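Local coordinates for protein peroxiredoxin (Clostridioides difficile, PDB 6TSB) that joins a peroxiredoxin to a chitinase in the spore coat, its C-terminal GH18 domain, the piece described here, hydrolysing the beta-1,4 linkages of chitin, at the interface of chains A and B. Sequence-based numbering; all coordinates share one arbitrary frame. Chains: chain A/B, Peroxiredoxin.

The three contacts sample one two-fold interface in which each chain appears to lend its C-terminal strand and helices to the barrel of the other. Contacts 1 and 3 lie about 19 Å apart, between the centres of their C-alpha atoms, where chain B elements appear to complete the barrel of chain A. Contact 2 is the reverse exchange, about 38 Å from contact 1 and 51 Å from contact 3. Contacts 2 and 3 use the same strands, 37-43 and 328-332, with the chains swapped; A:Ile258 serves in contact 1 and its copy B:Ile258 in contact 2. The pattern suggests a swapped dimer, at least in the crystal.

Contact 1: the interface of chains A and B. Residues chain A 223-225, 237, 258-259; chain B 293, 295, 309, 317.
Helix 311-323 of chain B, the loop before it and the start of strand 295-300 meet a loop of chain A around A:Ala223 and the end of its strand 254-259. The chain of B:Lys317, extended beyond CG, reaches from the helix to give a hydrogen bond from NZ to the carbonyl O of A:Ala223, 2.7 Å long. The side-chain amine NZ lies in the carbonyl plane, on a lone pair, with a C=O...N angle of 142°. The same NZ also forms a salt bridge within chain B, 2.7 Å from OD2 of B:Asp309, taking the syn lone pair of that carboxylate. B:Asp309 steadies the lysine amine from within chain B, and its carboxylate would be expected to favour a charged amine.

B:Asp309 also packs on chain A: its other carboxylate oxygen, OD1, lies 3.4 Å from CG of A:Pro259, and its CB meets the CG2 methyl of A:Ile258 at 3.9 Å, the two side chains crossing at about a right angle. With chi1 -52°, CG2 lies anti to the backbone N and faces the aspartate. A water joins the O of A:Pro259 to both the N and O of B:Asp309. Beyond, CG1 of B:Val295 packs 3.9 Å from CA of A:Asn224, and A:Leu225 N gives a weak hydrogen bond to B:Ala293 O. Helix 311-323 precedes strand 328-332, and its packing here appears to set the chain B helix against the barrel of chain A.

Contact 2: the interface of chains A and B. Residues chain A 329-331, 346-347, 350; chain B 38-40, 258, 260.
Parallel strand addition in the GH18 barrel brings strand 328-332 of chain A between strands 37-43 and 254-259 of chain B, apparently completing the barrel with a segment from the partner. A:Phe330 O accepts a hydrogen bond from B:Ile258 N at 2.9 Å, and on the other flank A:Ser331 N gives one to B:Ala39 O at 3.2 Å.

Side chains knit the layer between the strands and helix 341-351. The CG2 methyl of A:Val329 presses on CD1 of B:Ile258 at 3.2 Å, tighter than usual packing. A:Met346 slides past B:Val38 in the opposite direction; its chain is bent at chi3 (81°), which brings the CE methyl 3.5 Å from CG1 of the valine. The other branch of B:Val38, CG2, rests 3.9 Å from CB of A:Ile350.

A:Ser331 meets two partners with different atoms. Its hydroxyl OG, set between the backbone N and carbonyl carbon (chi1 55°), donates at 2.9 Å to OE2 of B:Glu40, using the anti lone pair of the carboxylate. Its CB makes a CH-pi contact with the face of the B:Phe260 ring, over its centre and 3.3 Å from the centroid.

Contact 3: the interface of chains A and B. Residues chain A 41-45, 60; chain B 332-335.
Strand 37-43 of chain A runs parallel to the end of chain B's strand 328-332, A:Tyr41 pairing with B:Trp332, after which chain B turns through a cis peptide bond between B:Trp332 and B:Thr333 into the 3-10 helix 334-336. B:Ser334 N gives a hydrogen bond to A:Tyr41 O at 3.1 Å. The hydroxyl OG1 of B:Thr333, anti to its backbone N (chi1 171°), accepts a hydrogen bond from A:Leu43 N at 3.2 Å; its modelled approach to A:Tyr41 O is too short to trust. Two residues on in chain B, B:Thr335 OG1 donates at 2.9 Å to the O of the same A:Leu43, coming from above the carbonyl plane, 57° out of it.

B:Trp332 brings the six-membered half of its indole to chain A. Its CE3 touches CB of A:Tyr41 at 3.3 Å, and CD2 of the tyrosine ring lies in plane at the indole edge, the two side chains crossing at about a right angle. Nearby, the CD2 methyl of A:Leu43 meets CZ2 of B:Trp332 at 3.7 Å. Within chain B, CB of B:Thr333 sits over one indole face towards the rim, 4.0 Å above it. These contacts hold the tryptophan across the junction of the two chains. In the GH18 fold a tryptophan at the end of the last barrel strand, followed by a cis peptide, typically floors the substrate cleft; here chain B appears to supply it to the barrel of chain A.

Contact 1: the interface of chains A and B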
ATOM      1  N   ALA A 223       4.557   4.993 -17.696  1.00 44.79           N
ATOM      2  CA  ALA A 223       3.251   5.703 -17.805  1.00 42.62           C
ATOM      3  C   ALA A 223       3.018   6.693 -16.631  1.00 46.03           C
ATOM      4  O   ALA A 223       1.843   6.893 -16.202  1.00 43.44           O
ATOM      5  CB  ALA A 223       2.142   4.690 -17.896  1.00 46.72           C
ATOM      6  N   ASN A 224       4.074   7.370 -16.171  1.00 44.60           N
ATOM      7  CA  ASN A 224       3.987   8.382 -15.084  1.00 49.70           C
ATOM      8  C   ASN A 224       2.944   9.437 -15.465  1.00 48.70           C
ATOM      9  O   ASN A 224       2.999   9.952 -16.596  1.00 53.49           O
ATOM     10  CB  ASN A 224       5.363   8.945 -14.736  1.00 46.68           C
ATOM     11  CG  ASN A 224       6.113   9.528 -15.915  1.00 52.26           C
ATOM     12  OD1 ASN A 224       6.816   8.808 -16.648  1.00 44.78           O
ATOM     13  ND2 ASN A 224       6.040  10.847 -16.044  1.00 54.05           N
ATOM     14  N   LEU A 225       1.980   9.722 -14.591  1.00 47.39           N
ATOM     15  CA  LEU A 225       0.951  10.740 -14.928  1.00 47.89           C
ATOM     16  C   LEU A 225       1.615  12.133 -14.862  1.00 53.11           C
ATOM     17  O   LEU A 225       1.411  12.919 -15.811  1.00 50.04           O
ATOM     18  CB  LEU A 225      -0.254  10.600 -14.005  1.00 42.53           C
ATOM     19  CG  LEU A 225      -1.355  11.636 -14.204  1.00 48.77           C
ATOM     20  CD1 LEU A 225      -1.885  11.625 -15.634  1.00 48.54           C
ATOM     21  CD2 LEU A 225      -2.494  11.437 -13.210  1.00 44.74           C
ATOM     22  N   VAL A 237       2.332  11.567 -18.861  1.00 39.49           N
ATOM     23  CA  VAL A 237       0.975  11.566 -19.489  1.00 41.05           C
ATOM     24  C   VAL A 237       0.519  13.018 -19.631  1.00 44.23           C
ATOM     25  O   VAL A 237       0.109  13.386 -20.736  1.00 47.35           O
ATOM     26  CB  VAL A 237      -0.059  10.737 -18.707  1.00 44.52           C
ATOM     27  CG1 VAL A 237      -1.455  10.908 -19.265  1.00 38.37           C
ATOM     28  CG2 VAL A 237       0.335   9.261 -18.628  1.00 45.22           C
ATOM     29  N   ILE A 258      -4.271   3.593 -20.846  1.00 48.82           N
ATOM     30  CA  ILE A 258      -3.658   2.933 -19.656  1.00 44.98           C
ATOM     31  C   ILE A 258      -3.139   1.562 -20.074  1.00 45.23           C
ATOM     32  O   ILE A 258      -3.886   0.767 -20.648  1.00 42.91           O
ATOM     33  CB  ILE A 258      -4.703   2.821 -18.538  1.00 48.76           C
ATOM     34  CG1 ILE A 258      -5.353   4.184 -18.273  1.00 49.61           C
ATOM     35  CG2 ILE A 258      -4.100   2.207 -17.274  1.00 47.79           C
ATOM     36  CD1 ILE A 258      -6.579   4.111 -17.416  1.00 53.52           C
ATOM     37  N   PRO A 259      -1.883   1.213 -19.727  1.00 41.13           N
ATOM     38  CA  PRO A 259      -1.350  -0.129 -19.958  1.00 47.43           C
ATOM     39  C   PRO A 259      -1.858  -1.123 -18.903  1.00 51.02           C
ATOM     40  O   PRO A 259      -1.840  -0.755 -17.734  1.00 48.83           O
ATOM     41  CB  PRO A 259       0.162   0.053 -19.776  1.00 47.21           C
ATOM     42  CG  PRO A 259       0.263   1.138 -18.732  1.00 46.57           C
ATOM     43  CD  PRO A 259      -0.917   2.060 -19.018  1.00 45.92           C
TER
ATOM     44  N   ALA B 293       5.012  11.202  -9.254  1.00 62.64           N
ATOM     45  CA  ALA B 293       4.673  10.503 -10.523  1.00 54.43           C
ATOM     46  C   ALA B 293       3.227   9.997 -10.527  1.00 51.21           C
ATOM     47  O   ALA B 293       2.624  10.020 -11.614  1.00 53.58           O
ATOM     48  CB  ALA B 293       5.636   9.370 -10.759  1.00 57.21           C
ATOM     49  N   VAL B 295       2.111   6.866  -9.795  1.00 48.09           N
ATOM     50  CA  VAL B 295       2.064   5.485 -10.362  1.00 52.92           C
ATOM     51  C   VAL B 295       2.773   4.481  -9.446  1.00 55.17           C
ATOM     52  O   VAL B 295       3.763   4.820  -8.794  1.00 53.89           O
ATOM     53  CB  VAL B 295       2.696   5.440 -11.764  1.00 49.69           C
ATOM     54  CG1 VAL B 295       1.820   6.177 -12.757  1.00 56.66           C
ATOM     55  CG2 VAL B 295       4.133   5.954 -11.786  1.00 50.61           C
ATOM     56  N   ASP B 309       0.289  -0.048 -13.860  1.00 46.93           N
ATOM     57  CA  ASP B 309      -0.869   0.670 -13.273  1.00 51.25           C
ATOM     58  C   ASP B 309      -1.713  -0.315 -12.423  1.00 59.46           C
ATOM     59  O   ASP B 309      -2.037  -1.457 -12.884  1.00 49.36           O
ATOM     60  CB  ASP B 309      -1.690   1.345 -14.380  1.00 54.52           C
ATOM     61  CG  ASP B 309      -1.046   2.609 -14.941  1.00 60.26           C
ATOM     62  OD1 ASP B 309       0.042   2.512 -15.578  1.00 61.02           O
ATOM     63  OD2 ASP B 309      -1.617   3.695 -14.706  1.00 65.66           O
ATOM     64  N   LYS B 317      -5.654   8.497 -12.801  1.00 51.29           N
ATOM     65  CA  LYS B 317      -5.771   8.721 -14.274  1.00 44.85           C
ATOM     66  C   LYS B 317      -7.226   9.032 -14.647  1.00 43.71           C
ATOM     67  O   LYS B 317      -7.406  10.002 -15.396  1.00 42.77           O
ATOM     68  CB  LYS B 317      -5.180   7.544 -15.053  1.00 42.16           C
ATOM     69  CG  LYS B 317      -3.692   7.732 -15.300  1.00 41.32           C
ATOM     70  CD  LYS B 317      -2.888   6.474 -15.587  1.00 44.27           C
ATOM     71  CE  LYS B 317      -1.411   6.773 -15.441  1.00 45.36           C
ATOM     72  NZ  LYS B 317      -0.573   5.765 -16.109  1.00 51.28           N
TER
HETATM   73  O   HOH W   1      -1.054  -2.212 -15.188  1.00 52.74           O

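Contact 2: the interface of chains A and B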
ATOM      1  N   VAL A 329       8.095   4.297  23.715  1.00 40.83           N
ATOM      2  CA  VAL A 329       7.434   3.157  23.042  1.00 36.88           C
ATOM      3  C   VAL A 329       8.263   1.909  23.364  1.00 38.81           C
ATOM      4  O   VAL A 329       9.416   2.042  23.793  1.00 39.34           O
ATOM      5  CB  VAL A 329       7.370   3.476  21.538  1.00 37.75           C
ATOM      6  CG1 VAL A 329       8.748   3.523  20.915  1.00 41.13           C
ATOM      7  CG2 VAL A 329       6.483   2.519  20.772  1.00 40.72           C
ATOM      8  N   PHE A 330       7.680   0.742  23.168  1.00 36.97           N
ATOM      9  CA  PHE A 330       8.289  -0.569  23.450  1.00 36.57           C
ATOM     10  C   PHE A 330       7.594  -1.550  22.529  1.00 37.96           C
ATOM     11  O   PHE A 330       6.461  -1.264  22.141  1.00 40.02           O
ATOM     12  CB  PHE A 330       8.146  -0.973  24.928  1.00 36.49           C
ATOM     13  CG  PHE A 330       6.809  -1.527  25.388  1.00 34.91           C
ATOM     14  CD1 PHE A 330       6.461  -2.847  25.149  1.00 34.08           C
ATOM     15  CD2 PHE A 330       5.896  -0.725  26.086  1.00 36.72           C
ATOM     16  CE1 PHE A 330       5.262  -3.375  25.606  1.00 34.09           C
ATOM     17  CE2 PHE A 330       4.687  -1.239  26.534  1.00 35.97           C
ATOM     18  CZ  PHE A 330       4.365  -2.564  26.289  1.00 39.59           C
ATOM     19  N   SER A 331       8.257  -2.662  22.226  1.00 44.47           N
ATOM     20  CA  SER A 331       7.720  -3.790  21.421  1.00 39.14           C
ATOM     21  C   SER A 331       7.760  -5.051  22.267  1.00 40.88           C
ATOM     22  O   SER A 331       8.595  -5.149  23.177  1.00 42.99           O
ATOM     23  CB  SER A 331       8.499  -4.035  20.148  1.00 42.34           C
ATOM     24  OG  SER A 331       9.879  -4.236  20.422  1.00 40.93           O
ATOM     25  N   MET A 346      10.391   1.653  14.583  1.00 46.76           N
ATOM     26  CA  MET A 346      10.011   2.119  15.938  1.00 48.14           C
ATOM     27  C   MET A 346      11.101   3.062  16.486  1.00 47.30           C
ATOM     28  O   MET A 346      10.757   4.138  17.018  1.00 49.31           O
ATOM     29  CB  MET A 346       9.784   0.913  16.856  1.00 47.91           C
ATOM     30  CG  MET A 346       9.348   1.297  18.233  1.00 48.53           C
ATOM     31  SD  MET A 346       8.926  -0.139  19.229  1.00 48.52           S
ATOM     32  CE  MET A 346      10.590  -0.600  19.710  1.00 49.29           C
ATOM     33  N   SER A 347      12.383   2.761  16.312  1.00 46.19           N
ATOM     34  CA  SER A 347      13.457   3.633  16.863  1.00 46.27           C
ATOM     35  C   SER A 347      13.523   4.966  16.097  1.00 52.50           C
ATOM     36  O   SER A 347      13.754   6.036  16.720  1.00 49.28           O
ATOM     37  CB  SER A 347      14.789   2.954  16.843  1.00 43.79           C
ATOM     38  OG  SER A 347      15.743   3.790  17.496  1.00 42.85           O
ATOM     39  N   ILE A 350      10.537   7.571  16.763  1.00 46.39           N
ATOM     40  CA  ILE A 350      10.824   8.398  17.971  1.00 49.75           C
ATOM     41  C   ILE A 350      12.025   9.318  17.744  1.00 46.87           C
ATOM     42  O   ILE A 350      11.950  10.458  18.218  1.00 50.91           O
ATOM     43  CB  ILE A 350      11.081   7.503  19.212  1.00 48.11           C
ATOM     44  CG1 ILE A 350       9.854   6.669  19.581  1.00 51.92           C
ATOM     45  CG2 ILE A 350      11.575   8.329  20.390  1.00 45.54           C
ATOM     46  CD1 ILE A 350       8.602   7.475  19.822  1.00 56.06           C
TER
ATOM     47  N   VAL B  38      13.019   4.297  23.730  1.00 45.89           N
ATOM     48  CA  VAL B  38      12.634   3.103  22.933  1.00 47.15           C
ATOM     49  C   VAL B  38      13.121   1.870  23.688  1.00 44.19           C
ATOM     50  O   VAL B  38      14.304   1.836  24.085  1.00 45.21           O
ATOM     51  CB  VAL B  38      13.227   3.151  21.517  1.00 47.42           C
ATOM     52  CG1 VAL B  38      12.731   1.982  20.707  1.00 53.37           C
ATOM     53  CG2 VAL B  38      12.884   4.444  20.798  1.00 54.21           C
ATOM     54  N   ALA B  39      12.274   0.861  23.772  1.00 39.85           N
ATOM     55  CA  ALA B  39      12.576  -0.371  24.513  1.00 40.06           C
ATOM     56  C   ALA B  39      11.988  -1.569  23.783  1.00 40.54           C
ATOM     57  O   ALA B  39      11.013  -1.368  23.043  1.00 40.42           O
ATOM     58  CB  ALA B  39      12.019  -0.261  25.906  1.00 39.87           C
ATOM     59  N   GLU B  40      12.566  -2.759  24.021  1.00 41.39           N
ATOM     60  CA  GLU B  40      11.944  -4.054  23.675  1.00 41.93           C
ATOM     61  C   GLU B  40      12.019  -5.017  24.852  1.00 42.43           C
ATOM     62  O   GLU B  40      13.030  -5.015  25.582  1.00 39.26           O
ATOM     63  CB  GLU B  40      12.620  -4.707  22.473  1.00 47.11           C
ATOM     64  CG  GLU B  40      12.742  -3.790  21.280  1.00 52.61           C
ATOM     65  CD  GLU B  40      13.273  -4.446  20.012  1.00 48.56           C
ATOM     66  OE1 GLU B  40      14.512  -4.369  19.784  1.00 54.11           O
ATOM     67  OE2 GLU B  40      12.456  -5.025  19.266  1.00 48.98           O
ATOM     68  N   ILE B 258       3.769  -1.819  21.170  1.00 48.82           N
ATOM     69  CA  ILE B 258       3.469  -2.265  19.778  1.00 44.98           C
ATOM     70  C   ILE B 258       3.761  -3.757  19.672  1.00 45.23           C
ATOM     71  O   ILE B 258       4.858  -4.198  20.020  1.00 42.91           O
ATOM     72  CB  ILE B 258       4.316  -1.455  18.788  1.00 48.76           C
ATOM     73  CG1 ILE B 258       4.155   0.047  19.048  1.00 49.61           C
ATOM     74  CG2 ILE B 258       3.994  -1.835  17.342  1.00 47.79           C
ATOM     75  CD1 ILE B 258       5.162   0.894  18.332  1.00 53.52           C
ATOM     76  N   PHE B 260       4.955  -7.018  17.626  1.00 46.09           N
ATOM     77  CA  PHE B 260       5.799  -7.417  16.474  1.00 41.04           C
ATOM     78  C   PHE B 260       5.338  -8.794  16.038  1.00 45.39           C
ATOM     79  O   PHE B 260       6.122  -9.584  15.543  1.00 56.73           O
ATOM     80  CB  PHE B 260       7.277  -7.392  16.840  1.00 39.33           C
ATOM     81  CG  PHE B 260       7.893  -6.021  16.875  1.00 37.59           C
ATOM     82  CD1 PHE B 260       7.135  -4.875  16.715  1.00 41.25           C
ATOM     83  CD2 PHE B 260       9.245  -5.871  17.103  1.00 36.86           C
ATOM     84  CE1 PHE B 260       7.740  -3.620  16.754  1.00 38.66           C
ATOM     85  CE2 PHE B 260       9.850  -4.624  17.135  1.00 37.94           C
ATOM     86  CZ  PHE B 260       9.092  -3.497  16.953  1.00 38.90           C
TER

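Contact 3: the interface of chains A and B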
ATOM      1  N   TYR A  41      -8.749  -1.946 -26.412  1.00 41.18           N
ATOM      2  CA  TYR A  41      -8.092  -2.718 -27.487  1.00 42.69           C
ATOM      3  C   TYR A  41      -8.192  -4.182 -27.053  1.00 44.33           C
ATOM      4  O   TYR A  41      -7.900  -4.514 -25.888  1.00 42.55           O
ATOM      5  CB  TYR A  41      -6.651  -2.233 -27.765  1.00 38.77           C
ATOM      6  CG  TYR A  41      -6.570  -0.924 -28.525  1.00 41.94           C
ATOM      7  CD1 TYR A  41      -6.738   0.299 -27.886  1.00 44.52           C
ATOM      8  CD2 TYR A  41      -6.393  -0.889 -29.899  1.00 46.99           C
ATOM      9  CE1 TYR A  41      -6.711   1.502 -28.580  1.00 50.69           C
ATOM     10  CE2 TYR A  41      -6.348   0.305 -30.604  1.00 47.98           C
ATOM     11  CZ  TYR A  41      -6.494   1.513 -29.947  1.00 45.91           C
ATOM     12  OH  TYR A  41      -6.475   2.692 -30.634  1.00 41.78           O
ATOM     13  N   VAL A  42      -8.618  -5.026 -27.988  1.00 43.11           N
ATOM     14  CA  VAL A  42      -8.755  -6.493 -27.803  1.00 43.00           C
ATOM     15  C   VAL A  42      -7.797  -7.166 -28.781  1.00 41.62           C
ATOM     16  O   VAL A  42      -8.140  -7.224 -29.973  1.00 44.39           O
ATOM     17  CB  VAL A  42     -10.213  -6.896 -28.064  1.00 43.76           C
ATOM     18  CG1 VAL A  42     -10.430  -8.341 -27.686  1.00 50.03           C
ATOM     19  CG2 VAL A  42     -11.181  -5.985 -27.345  1.00 46.11           C
ATOM     20  N   LEU A  43      -6.612  -7.555 -28.317  1.00 45.48           N
ATOM     21  CA  LEU A  43      -5.588  -8.300 -29.108  1.00 49.36           C
ATOM     22  C   LEU A  43      -5.649  -9.799 -28.788  1.00 51.57           C
ATOM     23  O   LEU A  43      -5.166 -10.207 -27.707  1.00 50.95           O
ATOM     24  CB  LEU A  43      -4.202  -7.753 -28.763  1.00 48.01           C
ATOM     25  CG  LEU A  43      -3.045  -8.398 -29.513  1.00 53.84           C
ATOM     26  CD1 LEU A  43      -3.208  -8.204 -31.022  1.00 55.93           C
ATOM     27  CD2 LEU A  43      -1.697  -7.878 -29.005  1.00 53.27           C
ATOM     28  N   GLY A  44      -6.174 -10.606 -29.706  1.00 56.00           N
ATOM     29  CA  GLY A  44      -6.226 -12.067 -29.516  1.00 53.53           C
ATOM     30  C   GLY A  44      -7.629 -12.488 -29.146  1.00 55.17           C
ATOM     31  O   GLY A  44      -8.592 -11.751 -29.529  1.00 51.51           O
ATOM     32  N   ASN A  45      -7.758 -13.605 -28.426  1.00 51.05           N
ATOM     33  CA  ASN A  45      -9.074 -14.251 -28.167  1.00 47.57           C
ATOM     34  C   ASN A  45      -9.955 -13.365 -27.289  1.00 46.39           C
ATOM     35  O   ASN A  45      -9.646 -13.146 -26.123  1.00 52.12           O
ATOM     36  CB  ASN A  45      -8.890 -15.601 -27.471  1.00 51.83           C
ATOM     37  CG  ASN A  45     -10.193 -16.361 -27.406  1.00 50.09           C
ATOM     38  OD1 ASN A  45     -11.197 -15.872 -26.871  1.00 42.77           O
ATOM     39  ND2 ASN A  45     -10.167 -17.541 -27.999  1.00 49.43           N
ATOM     40  N   ALA A  60      -7.862  -5.491 -32.533  1.00 42.35           N
ATOM     41  CA  ALA A  60      -6.486  -5.365 -33.051  1.00 40.82           C
ATOM     42  C   ALA A  60      -5.968  -6.718 -33.573  1.00 47.31           C
ATOM     43  O   ALA A  60      -5.974  -7.709 -32.845  1.00 46.15           O
ATOM     44  CB  ALA A  60      -5.641  -4.816 -31.936  1.00 43.66           C
TER
ATOM     45  N   TRP B 332      -4.855  -0.933 -23.234  1.00 43.68           N
ATOM     46  CA  TRP B 332      -4.089  -1.915 -24.022  1.00 48.64           C
ATOM     47  C   TRP B 332      -3.621  -2.971 -23.026  1.00 46.98           C
ATOM     48  O   TRP B 332      -2.729  -2.667 -22.240  1.00 44.07           O
ATOM     49  CB  TRP B 332      -2.889  -1.243 -24.711  1.00 45.84           C
ATOM     50  CG  TRP B 332      -2.117  -2.242 -25.504  1.00 52.61           C
ATOM     51  CD1 TRP B 332      -1.094  -3.044 -25.088  1.00 58.06           C
ATOM     52  CD2 TRP B 332      -2.418  -2.640 -26.846  1.00 55.65           C
ATOM     53  NE1 TRP B 332      -0.699  -3.874 -26.102  1.00 56.22           N
ATOM     54  CE2 TRP B 332      -1.494  -3.646 -27.192  1.00 58.37           C
ATOM     55  CE3 TRP B 332      -3.359  -2.218 -27.786  1.00 58.27           C
ATOM     56  CZ2 TRP B 332      -1.495  -4.246 -28.447  1.00 57.77           C
ATOM     57  CZ3 TRP B 332      -3.360  -2.816 -29.024  1.00 53.55           C
ATOM     58  CH2 TRP B 332      -2.439  -3.812 -29.343  1.00 56.20           C
ATOM     59  N   THR B 333      -4.211  -4.176 -23.000  1.00 45.93           N
ATOM     60  CA  THR B 333      -5.359  -4.627 -23.773  1.00 48.41           C
ATOM     61  C   THR B 333      -6.155  -5.606 -22.880  1.00 48.58           C
ATOM     62  O   THR B 333      -5.532  -6.184 -21.993  1.00 49.70           O
ATOM     63  CB  THR B 333      -4.852  -5.287 -25.065  1.00 51.83           C
ATOM     64  OG1 THR B 333      -5.973  -5.911 -25.694  1.00 49.78           O
ATOM     65  CG2 THR B 333      -3.722  -6.274 -24.831  1.00 45.24           C
ATOM     66  N   SER B 334      -7.465  -5.790 -23.078  1.00 47.54           N
ATOM     67  CA  SER B 334      -8.331  -6.736 -22.307  1.00 51.51           C
ATOM     68  C   SER B 334      -7.670  -8.113 -22.095  1.00 49.37           C
ATOM     69  O   SER B 334      -7.833  -8.685 -21.009  1.00 44.97           O
ATOM     70  CB  SER B 334      -9.638  -6.904 -22.988  1.00 48.57           C
ATOM     71  OG  SER B 334      -9.386  -7.393 -24.287  1.00 47.09           O
ATOM     72  N   THR B 335      -6.934  -8.608 -23.085  1.00 52.41           N
ATOM     73  CA  THR B 335      -6.257  -9.937 -23.119  1.00 49.03           C
ATOM     74  C   THR B 335      -5.208 -10.080 -22.017  1.00 49.67           C
ATOM     75  O   THR B 335      -4.790 -11.223 -21.749  1.00 45.53           O
ATOM     76  CB  THR B 335      -5.591 -10.135 -24.482  1.00 49.82           C
ATOM     77  OG1 THR B 335      -6.725 -10.414 -25.296  1.00 58.61           O
ATOM     78  CG2 THR B 335      -4.553 -11.240 -24.554  1.00 63.84           C
TER